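PDB 1NE2: methyltransferase small domain-containing protein from Thermoplasma acidophilum, which is of unknown function but probably belongs to the AdoMet-dependent methyltransferases and may act as a transferase. Local coordinates for residues S35-F40 / G63-G68. Numbering follows the deposited sequence.
Sequences STAAYF and GILACG
The Phe40 ring meets Leu65 at its edge: the methyl CD1 of Leu65 lies near the ring plane, 4.0 Å from CE2, so within this pair of segments the aromatic group is met along its rim and not over a face. The Leu65 side chain comes in roughly perpendicular to that of Phe40. A trans first torsion (chi1 176°) swings the Phe40 ring out beside its carbonyl carbon and toward Leu65; beyond the two segments it also rests on Ile115 of strand 111-116 and on Tyr143 and Ile145 of strand 142-147. The second methyl of Leu65, CD2, sits in the corner between Ala37 CB, 3.8 Å away, and the neighbouring edge atom Phe40 CD2, at 4.1 Å. Leu65 too touches Ile115. The two helices lie against the sheet of a Rossmann-like methyltransferase fold, whose strand 54-58 runs into helix 64-71; Gly61, Gly63 and Ala66 fit the glycine-rich strand-turn-helix signature that in relatives binds AdoMet, a role only probable here. Gly63 takes the N-cap position with a positive phi, and its O accepts the bond from Cys67 N at 2.8 Å. The side chain of Cys67 is tied by a disulfide to Cys94. Next to Leu65 CD2, Ile64 comes onto the same methyl, Ala37 CB, from a direction roughly at right angles; its fully extended chain sets the terminal CD1 3.6 Å from that CB. The small methyl of Ala37 therefore points between two larger residues of the neighbouring helix, and the short segments approach to 10.1 Å between axes, inclined at 47°. Leu14 of helix 6-14 and Thr32 each touch both Ala37 and Ile64, covering the contact at this end.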
loop_
_atom_site.group_PDB
_atom_site.type_symbol
_atom_site.label_atom_id
_atom_site.label_comp_id
_atom_site.label_asym_id
_atom_site.label_seq_id
_atom_site.Cartn_x
_atom_site.Cartn_y
_atom_site.Cartn_z
ATOM N N SER B 35 24.379 -0.872 -5.860
ATOM C CA SER B 35 24.806 -2.217 -5.464
ATOM C C SER B 35 24.279 -2.571 -4.072
ATOM O O SER B 35 23.671 -3.630 -3.869
ATOM C CB SER B 35 26.336 -2.306 -5.472
ATOM O OG SER B 35 26.772 -3.597 -5.072
ATOM N N THR B 36 24.534 -1.688 -3.116
ATOM C CA THR B 36 24.082 -1.894 -1.748
ATOM C C THR B 36 22.557 -1.968 -1.687
ATOM O O THR B 36 21.996 -2.808 -0.980
ATOM C CB THR B 36 24.585 -0.763 -0.831
ATOM O OG1 THR B 36 26.020 -0.759 -0.839
ATOM C CG2 THR B 36 24.094 -0.976 0.595
ATOM N N ALA B 37 21.891 -1.092 -2.434
ATOM C CA ALA B 37 20.433 -1.074 -2.461
ATOM C C ALA B 37 19.890 -2.389 -3.003
ATOM O O ALA B 37 18.941 -2.953 -2.450
ATOM C CB ALA B 37 19.935 0.087 -3.312
ATOM N N ALA B 38 20.484 -2.869 -4.092
ATOM C CA ALA B 38 20.058 -4.129 -4.691
ATOM C C ALA B 38 20.281 -5.288 -3.713
ATOM O O ALA B 38 19.418 -6.144 -3.563
ATOM C CB ALA B 38 20.819 -4.376 -5.992
ATOM N N TYR B 39 21.436 -5.309 -3.046
ATOM C CA TYR B 39 21.738 -6.375 -2.088
ATOM C C TYR B 39 20.682 -6.424 -0.984
ATOM O O TYR B 39 20.125 -7.485 -0.672
ATOM C CB TYR B 39 23.105 -6.146 -1.442
ATOM C CG TYR B 39 23.457 -7.180 -0.395
ATOM C CD1 TYR B 39 23.915 -8.443 -0.764
ATOM C CD2 TYR B 39 23.321 -6.902 0.966
ATOM C CE1 TYR B 39 24.230 -9.407 0.192
ATOM C CE2 TYR B 39 23.633 -7.864 1.931
ATOM C CZ TYR B 39 24.087 -9.113 1.534
ATOM O OH TYR B 39 24.395 -10.075 2.474
ATOM N N PHE B 40 20.432 -5.261 -0.391
ATOM C CA PHE B 40 19.468 -5.107 0.693
ATOM C C PHE B 40 18.074 -5.567 0.269
ATOM O O PHE B 40 17.442 -6.372 0.965
ATOM C CB PHE B 40 19.461 -3.630 1.119
ATOM C CG PHE B 40 18.447 -3.276 2.172
ATOM C CD1 PHE B 40 18.417 -3.934 3.400
ATOM C CD2 PHE B 40 17.575 -2.210 1.961
ATOM C CE1 PHE B 40 17.535 -3.527 4.408
ATOM C CE2 PHE B 40 16.692 -1.795 2.954
ATOM C CZ PHE B 40 16.672 -2.456 4.188
ATOM N N GLY B 63 14.031 7.860 -4.075
ATOM C CA GLY B 63 13.152 6.731 -4.308
ATOM C C GLY B 63 13.775 5.406 -4.717
ATOM O O GLY B 63 13.047 4.474 -5.029
ATOM N N ILE B 64 15.099 5.295 -4.689
ATOM C CA ILE B 64 15.735 4.051 -5.112
ATOM C C ILE B 64 15.190 2.771 -4.464
ATOM O O ILE B 64 14.947 1.782 -5.156
ATOM C CB ILE B 64 17.273 4.115 -4.923
ATOM C CG1 ILE B 64 17.918 2.888 -5.568
ATOM C CG2 ILE B 64 17.628 4.218 -3.446
ATOM C CD1 ILE B 64 19.443 2.906 -5.560
ATOM N N LEU B 65 14.978 2.772 -3.153
ATOM C CA LEU B 65 14.470 1.560 -2.512
ATOM C C LEU B 65 13.013 1.261 -2.875
ATOM O O LEU B 65 12.611 0.098 -2.940
ATOM C CB LEU B 65 14.641 1.642 -0.989
ATOM C CG LEU B 65 16.089 1.713 -0.476
ATOM C CD1 LEU B 65 16.087 1.641 1.055
ATOM C CD2 LEU B 65 16.915 0.571 -1.042
ATOM N N ALA B 66 12.230 2.305 -3.137
ATOM C CA ALA B 66 10.827 2.129 -3.501
ATOM C C ALA B 66 10.744 1.605 -4.929
ATOM O O ALA B 66 9.996 0.671 -5.208
ATOM C CB ALA B 66 10.077 3.461 -3.380
ATOM N N CYS B 67 11.511 2.214 -5.832
ATOM C CA CYS B 67 11.532 1.784 -7.224
ATOM C C CYS B 67 11.996 0.334 -7.283
ATOM O O CYS B 67 11.467 -0.471 -8.053
ATOM C CB CYS B 67 12.495 2.647 -8.048
ATOM S SG CYS B 67 12.035 4.399 -8.262
ATOM N N GLY B 68 13.005 0.011 -6.477
ATOM C CA GLY B 68 13.524 -1.346 -6.456
ATOM C C GLY B 68 12.484 -2.359 -6.010
ATOM O O GLY B 68 12.407 -3.475 -6.547
#